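Local structure of MarR Like Protein, TVG0766549 (Thermoplasma volcanium, 3LFK) at residues M34-L45 and V69-F78. The protein is of unknown function but folds like MarR-type transcriptional regulators and so may bind DNA. Numbering follows the deposited sequence.
Sequences MSQDEVSLLLFL and VLKNLMDYGF
Glu38 and Leu73 are reciprocal knobs where helices 36-45 and 69-76 of the winged helix-turn-helix domain cross at -80°, their axes 9.5 Å apart. Residues 69-76 form the end of helix 66-76, which by its place before the 79-84/87-92 hairpin is probably the recognition helix of the MarR-like fold.

The apolar core gathers round Leu73, which fits among Glu38, Leu41, Leu42 and Leu45. CD1 of Leu73 lies 3.7 Å from CD2 of Leu41. The other methyl, CD2 of Leu73, is 4.0 Å from SD of Met34. With its chain extended at chi2 (-174°), Met34 carries SD to the edge of the Phe78 ring, 5.0 Å from the centroid, a Met-aromatic contact. Helix 94-116 packs against Met34 and Leu42 through Val99, and helix 54-60 against Leu41 and Leu45 through Ile57.

The side chain of Glu38, a buried residue, sits among Val69, Asn72, Leu73 and Tyr76; its stem lies on Val69 and Leu73 and its carboxylate reaches Tyr76. A water donates to its OE2 and to OD2 of Asp37. Two donors reach OE1 from opposite faces of the carboxylate plane, which should favour the charged form: Ser35 N at 3.1 Å and, at 2.7 Å, the OH of Tyr76, whose ring stands 76° to that plane.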
ATOM      1  N   MET A  34       2.865   7.375   5.773  1.00 16.17           N
ATOM      2  CA  MET A  34       2.309   6.171   6.362  1.00 16.48           C
ATOM      3  C   MET A  34       3.269   5.660   7.418  1.00 17.12           C
ATOM      4  O   MET A  34       4.487   5.870   7.328  1.00 21.75           O
ATOM      5  CB  MET A  34       2.136   5.077   5.303  1.00 17.26           C
ATOM      6  CG  MET A  34       0.998   5.366   4.297  1.00 16.53           C
ATOM      7  SD  MET A  34       0.764   3.962   3.202  1.00 19.07           S
ATOM      8  CE  MET A  34       2.110   4.240   2.010  1.00 20.46           C
ATOM      9  N   SER A  35       2.730   4.979   8.422  1.00 16.62           N
ATOM     10  CA  SER A  35       3.601   4.391   9.431  1.00 16.48           C
ATOM     11  C   SER A  35       4.074   3.052   8.848  1.00 15.87           C
ATOM     12  O   SER A  35       3.519   2.581   7.851  1.00 16.35           O
ATOM     13  CB  SER A  35       2.829   4.213  10.738  1.00 17.40           C
ATOM     14  OG  SER A  35       1.514   3.778  10.499  1.00 20.31           O
ATOM     15  N   GLN A  36       5.087   2.433   9.461  1.00 17.16           N
ATOM     16  CA  GLN A  36       5.621   1.184   8.889  1.00 17.63           C
ATOM     17  C   GLN A  36       4.629   0.021   8.816  1.00 16.78           C
ATOM     18  O   GLN A  36       4.658  -0.777   7.865  1.00 18.53           O
ATOM     19  CB  GLN A  36       6.889   0.774   9.637  1.00 19.32           C
ATOM     20  CG  GLN A  36       7.602  -0.448   9.008  1.00 27.66           C
ATOM     21  CD  GLN A  36       7.886  -0.275   7.517  1.00 32.18           C
ATOM     22  OE1 GLN A  36       8.449   0.741   7.091  1.00 33.73           O
ATOM     23  NE2 GLN A  36       7.501  -1.278   6.714  1.00 32.67           N
ATOM     24  N   ASP A  37       3.735  -0.073   9.804  1.00 17.15           N
ATOM     25  CA  ASP A  37       2.734  -1.125   9.781  1.00 17.92           C
ATOM     26  C   ASP A  37       1.849  -0.988   8.531  1.00 17.34           C
ATOM     27  O   ASP A  37       1.494  -1.984   7.885  1.00 16.43           O
ATOM     28  CB  ASP A  37       1.906  -1.120  11.080  1.00 19.15           C
ATOM     29  CG  ASP A  37       1.333   0.262  11.434  1.00 23.79           C
ATOM     30  OD1 ASP A  37       1.719   1.270  10.818  1.00 24.25           O
ATOM     31  OD2 ASP A  37       0.487   0.327  12.340  1.00 26.29           O
ATOM     32  N   GLU A  38       1.516   0.258   8.177  1.00 17.96           N
ATOM     33  CA  GLU A  38       0.691   0.510   7.004  1.00 15.67           C
ATOM     34  C   GLU A  38       1.421   0.160   5.713  1.00 15.00           C
ATOM     35  O   GLU A  38       0.841  -0.422   4.815  1.00 16.52           O
ATOM     36  CB  GLU A  38       0.251   1.993   7.008  1.00 14.36           C
ATOM     37  CG  GLU A  38      -0.791   2.236   8.106  1.00 17.89           C
ATOM     38  CD  GLU A  38      -0.968   3.685   8.507  1.00 15.98           C
ATOM     39  OE1 GLU A  38      -0.351   4.582   7.908  1.00 17.47           O
ATOM     40  OE2 GLU A  38      -1.743   3.909   9.460  1.00 17.39           O
ATOM     41  N   VAL A  39       2.706   0.491   5.655  1.00 15.89           N
ATOM     42  CA  VAL A  39       3.506   0.183   4.487  1.00 15.83           C
ATOM     43  C   VAL A  39       3.596  -1.336   4.358  1.00 16.90           C
ATOM     44  O   VAL A  39       3.396  -1.886   3.283  1.00 17.90           O
ATOM     45  CB  VAL A  39       4.916   0.780   4.621  1.00 14.09           C
ATOM     46  CG1 VAL A  39       5.770   0.361   3.423  1.00 18.07           C
ATOM     47  CG2 VAL A  39       4.850   2.310   4.649  1.00 18.33           C
ATOM     48  N   SER A  40       3.894  -2.015   5.461  1.00 17.81           N
ATOM     49  CA  SER A  40       3.954  -3.480   5.425  1.00 17.70           C
ATOM     50  C   SER A  40       2.657  -4.096   4.881  1.00 20.74           C
ATOM     51  O   SER A  40       2.677  -4.989   4.014  1.00 18.81           O
ATOM     52  CB  SER A  40       4.215  -4.003   6.843  1.00 20.90           C
ATOM     53  OG  SER A  40       5.513  -3.622   7.251  1.00 36.15           O
ATOM     54  N   LEU A  41       1.507  -3.622   5.367  1.00 17.36           N
ATOM     55  CA  LEU A  41       0.256  -4.168   4.890  1.00 16.41           C
ATOM     56  C   LEU A  41       0.008  -3.853   3.405  1.00 16.37           C
ATOM     57  O   LEU A  41      -0.470  -4.684   2.663  1.00 17.15           O
ATOM     58  CB  LEU A  41      -0.916  -3.647   5.727  1.00 15.68           C
ATOM     59  CG  LEU A  41      -2.253  -4.223   5.244  1.00 16.91           C
ATOM     60  CD1 LEU A  41      -2.277  -5.764   5.316  1.00 20.40           C
ATOM     61  CD2 LEU A  41      -3.371  -3.648   6.104  1.00 19.57           C
ATOM     62  N   LEU A  42       0.306  -2.626   2.991  1.00 14.37           N
ATOM     63  CA  LEU A  42       0.119  -2.249   1.595  1.00 14.06           C
ATOM     64  C   LEU A  42       0.943  -3.155   0.667  1.00 17.48           C
ATOM     65  O   LEU A  42       0.462  -3.591  -0.379  1.00 18.10           O
ATOM     66  CB  LEU A  42       0.521  -0.771   1.409  1.00 15.58           C
ATOM     67  CG  LEU A  42       0.295  -0.189   0.014  1.00 17.59           C
ATOM     68  CD1 LEU A  42      -1.182  -0.018  -0.221  1.00 22.05           C
ATOM     69  CD2 LEU A  42       1.005   1.165  -0.099  1.00 23.62           C
ATOM     70  N   LEU A  43       2.192  -3.412   1.050  1.00 18.93           N
ATOM     71  CA  LEU A  43       3.059  -4.261   0.235  1.00 19.99           C
ATOM     72  C   LEU A  43       2.584  -5.714   0.290  1.00 17.74           C
ATOM     73  O   LEU A  43       2.725  -6.453  -0.686  1.00 21.46           O
ATOM     74  CB  LEU A  43       4.524  -4.153   0.707  1.00 19.42           C
ATOM     75  CG  LEU A  43       5.134  -2.760   0.543  1.00 23.60           C
ATOM     76  CD1 LEU A  43       6.609  -2.788   0.936  1.00 26.58           C
ATOM     77  CD2 LEU A  43       4.973  -2.286  -0.874  1.00 26.30           C
ATOM     78  N   PHE A  44       2.016  -6.122   1.415  1.00 19.11           N
ATOM     79  CA  PHE A  44       1.500  -7.486   1.519  1.00 19.20           C
ATOM     80  C   PHE A  44       0.365  -7.617   0.492  1.00 20.38           C
ATOM     81  O   PHE A  44       0.283  -8.588  -0.252  1.00 21.75           O
ATOM     82  CB  PHE A  44       0.988  -7.738   2.938  1.00 20.21           C
ATOM     83  CG  PHE A  44       0.270  -9.051   3.108  1.00 22.62           C
ATOM     84  CD1 PHE A  44       0.973 -10.211   3.422  1.00 25.01           C
ATOM     85  CD2 PHE A  44      -1.112  -9.123   2.952  1.00 20.93           C
ATOM     86  CE1 PHE A  44       0.297 -11.424   3.575  1.00 21.25           C
ATOM     87  CE2 PHE A  44      -1.796 -10.327   3.106  1.00 20.80           C
ATOM     88  CZ  PHE A  44      -1.088 -11.481   3.416  1.00 23.92           C
ATOM     89  N   LEU A  45      -0.522  -6.631   0.433  1.00 17.35           N
ATOM     90  CA  LEU A  45      -1.617  -6.679  -0.511  1.00 16.55           C
ATOM     91  C   LEU A  45      -1.102  -6.685  -1.953  1.00 18.03           C
ATOM     92  O   LEU A  45      -1.626  -7.414  -2.801  1.00 20.93           O
ATOM     93  CB  LEU A  45      -2.564  -5.478  -0.286  1.00 18.45           C
ATOM     94  CG  LEU A  45      -3.286  -5.513   1.075  1.00 20.24           C
ATOM     95  CD1 LEU A  45      -3.990  -4.158   1.323  1.00 20.42           C
ATOM     96  CD2 LEU A  45      -4.317  -6.630   1.095  1.00 23.83           C
ATOM     97  N   VAL A  69      -5.185  -1.286  10.808  1.00 17.95           N
ATOM     98  CA  VAL A  69      -4.208  -0.854   9.806  1.00 16.37           C
ATOM     99  C   VAL A  69      -4.902  -0.747   8.433  1.00 16.40           C
ATOM    100  O   VAL A  69      -4.720   0.239   7.695  1.00 17.56           O
ATOM    101  CB  VAL A  69      -3.026  -1.850   9.707  1.00 16.99           C
ATOM    102  CG1 VAL A  69      -1.976  -1.311   8.733  1.00 17.43           C
ATOM    103  CG2 VAL A  69      -2.366  -2.032  11.072  1.00 19.85           C
ATOM    104  N   LEU A  70      -5.701  -1.752   8.104  1.00 16.42           N
ATOM    105  CA  LEU A  70      -6.427  -1.764   6.828  1.00 16.20           C
ATOM    106  C   LEU A  70      -7.382  -0.567   6.734  1.00 17.59           C
ATOM    107  O   LEU A  70      -7.467   0.051   5.673  1.00 15.96           O
ATOM    108  CB  LEU A  70      -7.222  -3.069   6.685  1.00 18.09           C
ATOM    109  CG  LEU A  70      -8.069  -3.198   5.407  1.00 18.95           C
ATOM    110  CD1 LEU A  70      -7.212  -3.041   4.144  1.00 23.15           C
ATOM    111  CD2 LEU A  70      -8.768  -4.570   5.412  1.00 22.27           C
ATOM    112  N   LYS A  71      -8.100  -0.252   7.816  1.00 17.76           N
ATOM    113  CA  LYS A  71      -9.021   0.882   7.775  1.00 16.50           C
ATOM    114  C   LYS A  71      -8.278   2.163   7.453  1.00 18.73           C
ATOM    115  O   LYS A  71      -8.810   3.015   6.771  1.00 17.53           O
ATOM    116  CB  LYS A  71      -9.792   1.037   9.080  1.00 20.10           C
ATOM    117  CG  LYS A  71     -10.900   0.001   9.202  1.00 23.22           C
ATOM    118  CD  LYS A  71     -11.666   0.181  10.517  1.00 30.75           C
ATOM    119  CE  LYS A  71     -12.007  -1.149  11.141  1.00 43.38           C
ATOM    120  NZ  LYS A  71     -12.689  -0.973  12.453  1.00 45.05           N
ATOM    121  N   ASN A  72      -7.055   2.311   7.955  1.00 16.06           N
ATOM    122  CA  ASN A  72      -6.286   3.506   7.587  1.00 15.68           C
ATOM    123  C   ASN A  72      -5.992   3.507   6.076  1.00 14.90           C
ATOM    124  O   ASN A  72      -6.125   4.536   5.415  1.00 16.16           O
ATOM    125  CB  ASN A  72      -4.977   3.578   8.392  1.00 16.63           C
ATOM    126  CG  ASN A  72      -5.204   4.130   9.773  1.00 23.82           C
ATOM    127  OD1 ASN A  72      -5.808   5.191   9.920  1.00 28.62           O
ATOM    128  ND2 ASN A  72      -4.727   3.432  10.789  1.00 27.14           N
ATOM    129  N   LEU A  73      -5.592   2.365   5.517  1.00 15.53           N
ATOM    130  CA  LEU A  73      -5.319   2.307   4.081  1.00 15.38           C
ATOM    131  C   LEU A  73      -6.566   2.623   3.287  1.00 14.89           C
ATOM    132  O   LEU A  73      -6.468   3.219   2.213  1.00 16.44           O
ATOM    133  CB  LEU A  73      -4.778   0.936   3.665  1.00 14.64           C
ATOM    134  CG  LEU A  73      -3.438   0.574   4.300  1.00 16.59           C
ATOM    135  CD1 LEU A  73      -3.036  -0.782   3.758  1.00 16.50           C
ATOM    136  CD2 LEU A  73      -2.363   1.597   3.983  1.00 17.56           C
ATOM    137  N   MET A  74      -7.729   2.216   3.802  1.00 14.08           N
ATOM    138  CA  MET A  74      -8.985   2.532   3.113  1.00 15.36           C
ATOM    139  C   MET A  74      -9.287   4.029   3.199  1.00 14.58           C
ATOM    140  O   MET A  74      -9.685   4.635   2.186  1.00 15.65           O
ATOM    141  CB  MET A  74     -10.116   1.697   3.704  1.00 15.27           C
ATOM    142  CG  MET A  74      -9.883   0.235   3.434  1.00 15.04           C
ATOM    143  SD  MET A  74     -11.167  -0.806   4.297  1.00 24.46           S
ATOM    144  CE  MET A  74     -11.137  -0.305   5.764  1.00 31.56           C
ATOM    145  N   ASP A  75      -9.107   4.607   4.380  1.00 16.83           N
ATOM    146  CA  ASP A  75      -9.347   6.032   4.574  1.00 15.72           C
ATOM    147  C   ASP A  75      -8.387   6.844   3.675  1.00 16.73           C
ATOM    148  O   ASP A  75      -8.757   7.878   3.154  1.00 17.90           O
ATOM    149  CB  ASP A  75      -9.096   6.438   6.019  1.00 18.48           C
ATOM    150  CG  ASP A  75     -10.127   5.889   6.985  1.00 17.63           C
ATOM    151  OD1 ASP A  75     -11.154   5.317   6.550  1.00 21.06           O
ATOM    152  OD2 ASP A  75      -9.881   6.028   8.200  1.00 22.69           O
ATOM    153  N   TYR A  76      -7.159   6.354   3.476  1.00 15.67           N
ATOM    154  CA  TYR A  76      -6.204   7.085   2.625  1.00 15.10           C
ATOM    155  C   TYR A  76      -6.567   7.036   1.150  1.00 14.73           C
ATOM    156  O   TYR A  76      -6.048   7.814   0.352  1.00 17.71           O
ATOM    157  CB  TYR A  76      -4.783   6.483   2.723  1.00 15.27           C
ATOM    158  CG  TYR A  76      -4.148   6.500   4.079  1.00 14.39           C
ATOM    159  CD1 TYR A  76      -4.462   7.445   5.027  1.00 14.28           C
ATOM    160  CD2 TYR A  76      -3.174   5.545   4.395  1.00 16.64           C
ATOM    161  CE1 TYR A  76      -3.840   7.465   6.264  1.00 16.42           C
ATOM    162  CE2 TYR A  76      -2.536   5.548   5.616  1.00 16.53           C
ATOM    163  CZ  TYR A  76      -2.861   6.500   6.557  1.00 17.07           C
ATOM    164  OH  TYR A  76      -2.226   6.513   7.773  1.00 21.33           O
ATOM    165  N   GLY A  77      -7.414   6.085   0.772  1.00 14.68           N
ATOM    166  CA  GLY A  77      -7.806   5.916  -0.609  1.00 14.62           C
ATOM    167  C   GLY A  77      -6.980   4.868  -1.349  1.00 16.81           C
ATOM    168  O   GLY A  77      -7.005   4.783  -2.573  1.00 17.10           O
ATOM    169  N   PHE A  78      -6.279   4.026  -0.589  1.00 16.15           N
ATOM    170  CA  PHE A  78      -5.401   3.014  -1.200  1.00 16.43           C
ATOM    171  C   PHE A  78      -5.966   1.609  -1.313  1.00 16.92           C
ATOM    172  O   PHE A  78      -5.419   0.763  -2.048  1.00 16.60           O
ATOM    173  CB  PHE A  78      -4.069   2.917  -0.436  1.00 15.94           C
ATOM    174  CG  PHE A  78      -3.251   4.194  -0.419  1.00 14.71           C
ATOM    175  CD1 PHE A  78      -3.449   5.205  -1.368  1.00 16.93           C
ATOM    176  CD2 PHE A  78      -2.264   4.379   0.554  1.00 15.81           C
ATOM    177  CE1 PHE A  78      -2.663   6.374  -1.327  1.00 16.26           C
ATOM    178  CE2 PHE A  78      -1.484   5.532   0.601  1.00 15.96           C
ATOM    179  CZ  PHE A  78      -1.682   6.548  -0.352  1.00 17.52           C
TER
HETATM  180  O   HOH W   1      -1.904   1.754  11.192  1.00 19.88           O